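Local coordinates for protein RNA-directed RNA polymerase (Infectious pancreatic necrosis virus, PDB 3ZED) that probably catalyses the template-directed synthesis of viral RNA from ribonucleoside triphosphates, and is probably found both free and covalently attached to the genomic RNA, at residues T292-W295 / Y296-C299; T310-D313 / W314-T318; S323-Y326 / P327-L330. One frame throughout, in Å; residues are numbered along the deposited sequence.

All three contacts are local, follow one another in series without nesting or crossing, and lie in a part of the chain assigned to the birnavirus polymerase palm family. Interaction 1 closes the short 3-10 turn between helix 283-293 and strand 299-310. At the far end of that strand, interaction 2 holds the loop that reverses the chain into the antiparallel strand 320-323. Interaction 3 forms where strand 320-323 gives way to helix 326-340. The hairpin thus brings interaction 3 back to interaction 1, with centres about 11 Å apart and a probable hydrogen bond between Leu297 O and Thr328 OG1, whereas interaction 2 sits about 32 Å from interaction 1, centre to centre.

Interaction 1 of 3, residues T292-W295 / Y296-C299; sequences TDFW and YLSC
Trp295 and Tyr296 meet at about a right angle in the 3-10 turn that leads from helix 283-293 into strand 299-310. Aromatic contacts dominate. The edge of the Tyr296 ring points at the face of the five-membered ring of Trp295 in a T-shaped pair, centroids 5.5 Å apart and planes at 88°. Tyr296 CB adds a CH-pi contact, lying 3.8 Å from the centroid of the Trp295 six-membered ring, almost on its normal. With CG of Trp295 lodged between its own backbone N and carbonyl carbon (chi1 70°), the indole folds back over the following peptide; its NE1 bonds to Ala64 O.

Apolar contacts gather round Phe294, whose CD1 lies 3.8 Å from Leu297 CD1 and 4.2 Å from Tyr296 CZ. Phe294 and Leu297 run side by side, and Phe270 of helix 260-278 meets Phe294 edge-to-face. Tyr296 also touches Pro250, a residue of the predicted GTP site.

Hydrogen bonds fix the turn: Leu297 N donates to Phe294 O at 2.9 Å, from above the carbonyl plane. Trp295 O accepts twice, from Ser298 N at 3.0 Å, again out of plane, and from Ser298 OG at 2.8 Å, in the carbonyl plane.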
ATOM      1  N   THR B 292      23.279 -13.473   5.527  1.00 63.43           N
ATOM      2  CA  THR B 292      23.676 -13.126   6.897  1.00 64.46           C
ATOM      3  C   THR B 292      24.512 -11.820   6.898  1.00 70.00           C
ATOM      4  O   THR B 292      24.339 -10.998   7.801  1.00 69.86           O
ATOM      5  CB  THR B 292      24.414 -14.299   7.566  1.00 75.19           C
ATOM      6  OG1 THR B 292      23.627 -15.483   7.407  1.00 75.17           O
ATOM      7  CG2 THR B 292      24.651 -14.068   9.055  1.00 73.52           C
ATOM      8  N   ASP B 293      25.397 -11.620   5.884  1.00 66.82           N
ATOM      9  CA  ASP B 293      26.224 -10.411   5.762  1.00 66.16           C
ATOM     10  C   ASP B 293      25.357  -9.160   5.597  1.00 66.27           C
ATOM     11  O   ASP B 293      25.726  -8.109   6.110  1.00 66.16           O
ATOM     12  CB  ASP B 293      27.217 -10.527   4.594  1.00 68.89           C
ATOM     13  CG  ASP B 293      28.442 -11.408   4.839  1.00 78.98           C
ATOM     14  OD1 ASP B 293      28.558 -11.977   5.953  1.00 79.48           O
ATOM     15  OD2 ASP B 293      29.268 -11.542   3.912  1.00 82.89           O
ATOM     16  N   PHE B 294      24.215  -9.291   4.900  1.00 59.60           N
ATOM     17  CA  PHE B 294      23.247  -8.229   4.635  1.00 57.94           C
ATOM     18  C   PHE B 294      21.939  -8.439   5.444  1.00 60.61           C
ATOM     19  O   PHE B 294      20.879  -8.008   4.988  1.00 58.83           O
ATOM     20  CB  PHE B 294      22.932  -8.166   3.132  1.00 58.95           C
ATOM     21  CG  PHE B 294      24.054  -7.658   2.264  1.00 62.08           C
ATOM     22  CD1 PHE B 294      24.173  -6.301   1.973  1.00 65.07           C
ATOM     23  CD2 PHE B 294      24.970  -8.537   1.698  1.00 64.90           C
ATOM     24  CE1 PHE B 294      25.206  -5.831   1.142  1.00 67.04           C
ATOM     25  CE2 PHE B 294      25.995  -8.069   0.870  1.00 68.75           C
ATOM     26  CZ  PHE B 294      26.106  -6.719   0.593  1.00 66.60           C
ATOM     27  N   TRP B 295      22.013  -9.076   6.647  1.00 56.83           N
ATOM     28  CA  TRP B 295      20.857  -9.375   7.514  1.00 55.05           C
ATOM     29  C   TRP B 295      19.953  -8.143   7.702  1.00 57.81           C
ATOM     30  O   TRP B 295      18.732  -8.284   7.734  1.00 56.16           O
ATOM     31  CB  TRP B 295      21.306  -9.912   8.902  1.00 54.97           C
ATOM     32  CG  TRP B 295      21.972  -8.880   9.783  1.00 57.00           C
ATOM     33  CD1 TRP B 295      23.311  -8.627   9.882  1.00 62.21           C
ATOM     34  CD2 TRP B 295      21.318  -7.916  10.634  1.00 55.84           C
ATOM     35  NE1 TRP B 295      23.535  -7.576  10.750  1.00 62.47           N
ATOM     36  CE2 TRP B 295      22.325  -7.091  11.187  1.00 61.68           C
ATOM     37  CE3 TRP B 295      19.971  -7.650  10.957  1.00 55.15           C
ATOM     38  CZ2 TRP B 295      22.033  -6.045  12.077  1.00 60.54           C
ATOM     39  CZ3 TRP B 295      19.685  -6.597  11.809  1.00 56.56           C
ATOM     40  CH2 TRP B 295      20.710  -5.829  12.386  1.00 58.82           C
ATOM     41  N   TYR B 296      20.570  -6.936   7.835  1.00 54.54           N
ATOM     42  CA  TYR B 296      19.909  -5.668   8.126  1.00 52.73           C
ATOM     43  C   TYR B 296      18.972  -5.229   7.005  1.00 56.33           C
ATOM     44  O   TYR B 296      18.084  -4.408   7.247  1.00 55.55           O
ATOM     45  CB  TYR B 296      20.943  -4.586   8.468  1.00 54.51           C
ATOM     46  CG  TYR B 296      22.046  -4.422   7.448  1.00 56.45           C
ATOM     47  CD1 TYR B 296      21.900  -3.557   6.367  1.00 57.67           C
ATOM     48  CD2 TYR B 296      23.248  -5.107   7.580  1.00 58.52           C
ATOM     49  CE1 TYR B 296      22.901  -3.419   5.414  1.00 60.60           C
ATOM     50  CE2 TYR B 296      24.266  -4.964   6.643  1.00 59.88           C
ATOM     51  CZ  TYR B 296      24.094  -4.111   5.565  1.00 65.38           C
ATOM     52  OH  TYR B 296      25.100  -3.952   4.640  1.00 64.42           O
ATOM     53  N   LEU B 297      19.121  -5.817   5.801  1.00 52.47           N
ATOM     54  CA  LEU B 297      18.239  -5.540   4.672  1.00 50.92           C
ATOM     55  C   LEU B 297      16.868  -6.213   4.867  1.00 53.06           C
ATOM     56  O   LEU B 297      15.949  -5.956   4.085  1.00 52.00           O
ATOM     57  CB  LEU B 297      18.879  -5.974   3.342  1.00 51.72           C
ATOM     58  CG  LEU B 297      20.108  -5.186   2.848  1.00 57.99           C
ATOM     59  CD1 LEU B 297      20.469  -5.592   1.434  1.00 57.87           C
ATOM     60  CD2 LEU B 297      19.885  -3.678   2.900  1.00 62.71           C
ATOM     61  N   SER B 298      16.716  -7.028   5.931  1.00 49.66           N
ATOM     62  CA  SER B 298      15.448  -7.689   6.256  1.00 49.07           C
ATOM     63  C   SER B 298      14.842  -7.170   7.575  1.00 52.87           C
ATOM     64  O   SER B 298      13.900  -7.779   8.086  1.00 51.59           O
ATOM     65  CB  SER B 298      15.647  -9.195   6.353  1.00 53.50           C
ATOM     66  OG  SER B 298      16.275  -9.532   7.582  1.00 62.09           O
ATOM     67  N   CYS B 299      15.402  -6.082   8.136  1.00 50.55           N
ATOM     68  CA  CYS B 299      14.967  -5.537   9.417  1.00 51.38           C
ATOM     69  C   CYS B 299      14.433  -4.129   9.228  1.00 54.09           C
ATOM     70  O   CYS B 299      15.175  -3.226   8.834  1.00 54.07           O
ATOM     71  CB  CYS B 299      16.109  -5.582  10.432  1.00 54.22           C
ATOM     72  SG  CYS B 299      15.616  -5.212  12.142  1.00 58.78           S
TER

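Interaction 2 of 3, residues T310-D313 / W314-T318; sequences TQVD and WDKKT
Lys316 starts with CG anti to its carbonyl carbon (chi1 -66°) and then runs extended to NZ, while Asp313 CG takes the corresponding position (chi1 -54°); these torsions carry Lys316 NZ back over the turn to the Asp313 carboxylate. Lys316 NZ forms a salt bridge with Asp313 OD1 at 3.2 Å, approaching nearly along the C-O axis of that oxygen. The lysine chain crosses the aspartate at a slant, bringing CD within 3.3 Å of Asp313 OD1. A weak bond from Lys316 NZ to Val312 O gives the ammonium a second acceptor.

Asp313 O accepts from Lys316 N at 2.9 Å, with the donor well above the carbonyl plane, and from Lys317 N at 3.1 Å, nearly in line with the carbonyl bond. A water donates to the same oxygen and to Lys317 O, so three donors grip Asp313 O. In an overlapping turn that begins two residues earlier, Trp314 N bonds to Gln311 O at 3.1 Å. The Trp314 ring is buried against Phe35, edge-to-face.

Overlapping turns of this kind, with a lysine reaching back three residues to an aspartate, here form the connection of a beta hairpin between strands 299-310 and 320-323.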
ATOM      1  N   THR B 310      -8.047   6.745  19.098  1.00 38.44           N
ATOM      2  CA  THR B 310      -8.991   6.922  20.206  1.00 39.81           C
ATOM      3  C   THR B 310      -8.139   7.242  21.435  1.00 46.58           C
ATOM      4  O   THR B 310      -7.192   6.503  21.708  1.00 48.40           O
ATOM      5  CB  THR B 310      -9.859   5.654  20.327  1.00 50.50           C
ATOM      6  OG1 THR B 310     -10.812   5.688  19.269  1.00 55.87           O
ATOM      7  CG2 THR B 310     -10.602   5.559  21.606  1.00 55.34           C
ATOM      8  N   GLN B 311      -8.435   8.362  22.143  1.00 43.79           N
ATOM      9  CA  GLN B 311      -7.706   8.775  23.358  1.00 44.81           C
ATOM     10  C   GLN B 311      -7.676   7.662  24.412  1.00 51.07           C
ATOM     11  O   GLN B 311      -6.625   7.367  24.957  1.00 49.29           O
ATOM     12  CB  GLN B 311      -8.327  10.027  23.980  1.00 46.03           C
ATOM     13  CG  GLN B 311      -8.078  11.307  23.185  1.00 41.08           C
ATOM     14  CD  GLN B 311      -8.832  12.455  23.783  1.00 48.44           C
ATOM     15  OE1 GLN B 311      -9.135  12.482  24.969  1.00 53.93           O
ATOM     16  NE2 GLN B 311      -9.153  13.437  22.983  1.00 41.01           N
ATOM     17  N   VAL B 312      -8.828   7.015  24.658  1.00 52.23           N
ATOM     18  CA  VAL B 312      -8.976   5.935  25.639  1.00 54.08           C
ATOM     19  C   VAL B 312      -8.040   4.733  25.293  1.00 56.14           C
ATOM     20  O   VAL B 312      -7.578   4.064  26.213  1.00 57.57           O
ATOM     21  CB  VAL B 312     -10.481   5.545  25.789  1.00 58.81           C
ATOM     22  CG1 VAL B 312     -10.679   4.088  26.186  1.00 59.31           C
ATOM     23  CG2 VAL B 312     -11.166   6.460  26.804  1.00 60.10           C
ATOM     24  N   ASP B 313      -7.704   4.520  24.008  1.00 50.71           N
ATOM     25  CA  ASP B 313      -6.827   3.418  23.580  1.00 49.78           C
ATOM     26  C   ASP B 313      -5.474   3.905  23.068  1.00 51.67           C
ATOM     27  O   ASP B 313      -4.784   3.142  22.387  1.00 50.88           O
ATOM     28  CB  ASP B 313      -7.504   2.552  22.496  1.00 50.99           C
ATOM     29  CG  ASP B 313      -8.877   2.017  22.872  1.00 70.58           C
ATOM     30  OD1 ASP B 313      -9.050   1.583  24.036  1.00 72.87           O
ATOM     31  OD2 ASP B 313      -9.783   2.050  22.007  1.00 82.99           O
ATOM     32  N   TRP B 314      -5.057   5.146  23.436  1.00 47.26           N
ATOM     33  CA  TRP B 314      -3.763   5.721  23.034  1.00 45.55           C
ATOM     34  C   TRP B 314      -2.582   4.786  23.312  1.00 50.89           C
ATOM     35  O   TRP B 314      -1.694   4.659  22.465  1.00 50.34           O
ATOM     36  CB  TRP B 314      -3.535   7.038  23.774  1.00 43.52           C
ATOM     37  CG  TRP B 314      -2.361   7.831  23.276  1.00 42.90           C
ATOM     38  CD1 TRP B 314      -1.173   8.019  23.916  1.00 46.98           C
ATOM     39  CD2 TRP B 314      -2.296   8.604  22.069  1.00 40.86           C
ATOM     40  NE1 TRP B 314      -0.356   8.833  23.171  1.00 46.06           N
ATOM     41  CE2 TRP B 314      -1.026   9.230  22.040  1.00 45.18           C
ATOM     42  CE3 TRP B 314      -3.177   8.808  20.992  1.00 40.01           C
ATOM     43  CZ2 TRP B 314      -0.624  10.074  20.991  1.00 43.47           C
ATOM     44  CZ3 TRP B 314      -2.766   9.620  19.939  1.00 41.22           C
ATOM     45  CH2 TRP B 314      -1.502  10.240  19.941  1.00 42.50           C
ATOM     46  N   ASP B 315      -2.558   4.157  24.503  1.00 49.01           N
ATOM     47  CA  ASP B 315      -1.477   3.253  24.902  1.00 49.56           C
ATOM     48  C   ASP B 315      -1.803   1.772  24.606  1.00 53.58           C
ATOM     49  O   ASP B 315      -1.030   0.890  24.982  1.00 55.49           O
ATOM     50  CB  ASP B 315      -1.143   3.454  26.398  1.00 52.45           C
ATOM     51  CG  ASP B 315      -0.656   4.859  26.728  1.00 59.43           C
ATOM     52  OD1 ASP B 315       0.239   5.362  26.012  1.00 59.49           O
ATOM     53  OD2 ASP B 315      -1.169   5.455  27.701  1.00 64.72           O
ATOM     54  N   LYS B 316      -2.916   1.502  23.919  1.00 49.09           N
ATOM     55  CA  LYS B 316      -3.343   0.134  23.596  1.00 48.58           C
ATOM     56  C   LYS B 316      -3.131  -0.182  22.125  1.00 51.68           C
ATOM     57  O   LYS B 316      -3.030  -1.359  21.771  1.00 51.18           O
ATOM     58  CB  LYS B 316      -4.832  -0.081  23.953  1.00 50.68           C
ATOM     59  CG  LYS B 316      -5.145  -0.020  25.440  1.00 73.55           C
ATOM     60  CD  LYS B 316      -6.649  -0.004  25.684  1.00 89.81           C
ATOM     61  CE  LYS B 316      -7.026   0.648  27.002  1.00105.18           C
ATOM     62  NZ  LYS B 316      -8.488   0.888  27.102  1.00112.84           N
ATOM     63  N   LYS B 317      -3.109   0.854  21.258  1.00 46.33           N
ATOM     64  CA  LYS B 317      -2.983   0.642  19.827  1.00 45.35           C
ATOM     65  C   LYS B 317      -2.368   1.835  19.079  1.00 49.64           C
ATOM     66  O   LYS B 317      -2.976   2.898  18.966  1.00 49.48           O
ATOM     67  CB  LYS B 317      -4.367   0.308  19.227  1.00 45.48           C
ATOM     68  CG  LYS B 317      -4.387   0.056  17.730  1.00 55.64           C
ATOM     69  CD  LYS B 317      -5.801   0.252  17.184  1.00 65.40           C
ATOM     70  CE  LYS B 317      -5.834   0.383  15.682  1.00 78.53           C
ATOM     71  NZ  LYS B 317      -7.214   0.615  15.179  1.00 86.93           N
ATOM     72  N   THR B 318      -1.157   1.625  18.562  1.00 45.14           N
ATOM     73  CA  THR B 318      -0.448   2.534  17.667  1.00 43.95           C
ATOM     74  C   THR B 318      -0.123   1.685  16.458  1.00 47.07           C
ATOM     75  O   THR B 318       0.581   0.689  16.597  1.00 46.48           O
ATOM     76  CB  THR B 318       0.801   3.194  18.286  1.00 47.27           C
ATOM     77  OG1 THR B 318       0.500   3.788  19.550  1.00 48.16           O
ATOM     78  CG2 THR B 318       1.465   4.219  17.333  1.00 40.11           C
TER
HETATM   79  O   HOH W   1      -5.244   3.880  19.817  1.00 49.98           O

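Interaction 3 of 3, residues S323-Y326 / P327-L330; sequences SAPY and PTHL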
ATOM      1  N   SER B 323       9.355   0.111   8.241  1.00 44.36           N
ATOM      2  CA  SER B 323      10.091   0.933   7.314  1.00 44.70           C
ATOM      3  C   SER B 323      11.301   0.172   6.752  1.00 50.35           C
ATOM      4  O   SER B 323      12.363   0.081   7.373  1.00 50.45           O
ATOM      5  CB  SER B 323      10.461   2.260   7.966  1.00 49.05           C
ATOM      6  OG  SER B 323      10.914   3.169   6.981  1.00 65.14           O
ATOM      7  N   ALA B 324      11.100  -0.386   5.547  1.00 48.19           N
ATOM      8  CA  ALA B 324      12.064  -1.192   4.802  1.00 48.60           C
ATOM      9  C   ALA B 324      13.326  -0.435   4.483  1.00 51.21           C
ATOM     10  O   ALA B 324      13.252   0.720   4.037  1.00 49.41           O
ATOM     11  CB  ALA B 324      11.444  -1.678   3.487  1.00 48.82           C
ATOM     12  N   PRO B 325      14.493  -1.098   4.660  1.00 48.34           N
ATOM     13  CA  PRO B 325      15.760  -0.483   4.233  1.00 48.25           C
ATOM     14  C   PRO B 325      15.684  -0.061   2.765  1.00 48.84           C
ATOM     15  O   PRO B 325      15.134  -0.791   1.942  1.00 46.63           O
ATOM     16  CB  PRO B 325      16.766  -1.618   4.430  1.00 50.90           C
ATOM     17  CG  PRO B 325      16.166  -2.457   5.500  1.00 55.26           C
ATOM     18  CD  PRO B 325      14.721  -2.466   5.175  1.00 49.89           C
ATOM     19  N   TYR B 326      16.205   1.131   2.451  1.00 46.16           N
ATOM     20  CA  TYR B 326      16.225   1.699   1.103  1.00 46.33           C
ATOM     21  C   TYR B 326      16.692   0.659   0.034  1.00 50.82           C
ATOM     22  O   TYR B 326      15.962   0.507  -0.946  1.00 50.49           O
ATOM     23  CB  TYR B 326      17.092   2.983   1.071  1.00 48.09           C
ATOM     24  CG  TYR B 326      17.020   3.840  -0.180  1.00 49.33           C
ATOM     25  CD1 TYR B 326      16.169   3.511  -1.236  1.00 50.41           C
ATOM     26  CD2 TYR B 326      17.733   5.032  -0.271  1.00 50.80           C
ATOM     27  CE1 TYR B 326      16.081   4.313  -2.372  1.00 51.58           C
ATOM     28  CE2 TYR B 326      17.652   5.842  -1.403  1.00 51.55           C
ATOM     29  CZ  TYR B 326      16.832   5.473  -2.455  1.00 58.30           C
ATOM     30  OH  TYR B 326      16.797   6.246  -3.589  1.00 61.74           O
ATOM     31  N   PRO B 327      17.814  -0.094   0.190  1.00 49.08           N
ATOM     32  CA  PRO B 327      18.214  -1.046  -0.876  1.00 49.74           C
ATOM     33  C   PRO B 327      17.175  -2.144  -1.136  1.00 53.13           C
ATOM     34  O   PRO B 327      16.930  -2.461  -2.297  1.00 52.30           O
ATOM     35  CB  PRO B 327      19.531  -1.634  -0.348  1.00 52.70           C
ATOM     36  CG  PRO B 327      20.039  -0.626   0.609  1.00 57.54           C
ATOM     37  CD  PRO B 327      18.819  -0.079   1.274  1.00 52.00           C
ATOM     38  N   THR B 328      16.537  -2.688  -0.065  1.00 49.63           N
ATOM     39  CA  THR B 328      15.502  -3.739  -0.169  1.00 48.17           C
ATOM     40  C   THR B 328      14.284  -3.200  -0.938  1.00 48.82           C
ATOM     41  O   THR B 328      13.815  -3.876  -1.858  1.00 46.72           O
ATOM     42  CB  THR B 328      15.129  -4.264   1.222  1.00 48.36           C
ATOM     43  OG1 THR B 328      16.308  -4.799   1.798  1.00 50.68           O
ATOM     44  CG2 THR B 328      14.068  -5.352   1.184  1.00 40.97           C
ATOM     45  N   HIS B 329      13.808  -1.984  -0.577  1.00 44.97           N
ATOM     46  CA  HIS B 329      12.675  -1.309  -1.222  1.00 44.19           C
ATOM     47  C   HIS B 329      12.943  -1.110  -2.728  1.00 50.13           C
ATOM     48  O   HIS B 329      12.054  -1.357  -3.537  1.00 51.72           O
ATOM     49  CB  HIS B 329      12.383   0.043  -0.544  1.00 44.35           C
ATOM     50  CG  HIS B 329      11.266   0.781  -1.205  1.00 47.09           C
ATOM     51  ND1 HIS B 329       9.949   0.359  -1.071  1.00 47.98           N
ATOM     52  CD2 HIS B 329      11.300   1.850  -2.034  1.00 48.70           C
ATOM     53  CE1 HIS B 329       9.230   1.189  -1.805  1.00 46.39           C
ATOM     54  NE2 HIS B 329       9.993   2.110  -2.391  1.00 47.32           N
ATOM     55  N   LEU B 330      14.172  -0.700  -3.089  1.00 45.65           N
ATOM     56  CA  LEU B 330      14.601  -0.445  -4.462  1.00 45.76           C
ATOM     57  C   LEU B 330      14.557  -1.739  -5.307  1.00 48.76           C
ATOM     58  O   LEU B 330      13.987  -1.737  -6.396  1.00 45.92           O
ATOM     59  CB  LEU B 330      16.024   0.157  -4.424  1.00 47.57           C
ATOM     60  CG  LEU B 330      16.605   0.817  -5.690  1.00 53.76           C
ATOM     61  CD1 LEU B 330      15.688   1.952  -6.232  1.00 52.81           C
ATOM     62  CD2 LEU B 330      18.006   1.344  -5.410  1.00 56.11           C
TER
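Tyr326 CB lies against the pyrrolidine ring of Pro327, 3.5 Å from Pro327 CD, at the start of helix 326-340. With CG of Tyr326 anti to its backbone N (chi1 -169°), the phenol leads away from the proline, leaving the near end of the ring, at CG, obliquely beside Pro327 N. The Tyr326 side chain packs on Ala263 of helix 260-278 and on the loop residues Val241, Lys256 and Thr259. Pro327 packs on Leu266 and Ala267 of the same helix.

Pro325 occupies the N-cap position. Its CB approaches Pro327 CD at 4.1 Å, so the two prolines touch across the intervening tyrosine. Pro327 has no amide hydrogen to give, and its place in the first turn, where an amide needs no acceptor within the helix, costs no intrahelical bond.

The first two i to i+4 bonds start here. His329 N donates to Pro325 O at 3.1 Å, nearly straight with an N-H...O angle of 171°, and Leu330 N donates to Tyr326 O at 3.0 Å and 157°. Both donors lie close to the line of the carbonyl bond. The CB atoms of His329 and Leu330 lie beside the second carbonyl, 3.6 Å and 3.5 Å from Tyr326 O. Ala324 brings its CB to 4.5 Å from His329 CB.

Thr328 OG1 hydrogen-bonds to Leu297 O of the 3-10 turn 296-298, while Pro325 packs near Leu249 of the predicted GTP site. This is a helix N-terminus with Pro325 at the N-cap and Pro327 in the first turn, where strand 320-323 passes into helix 326-340.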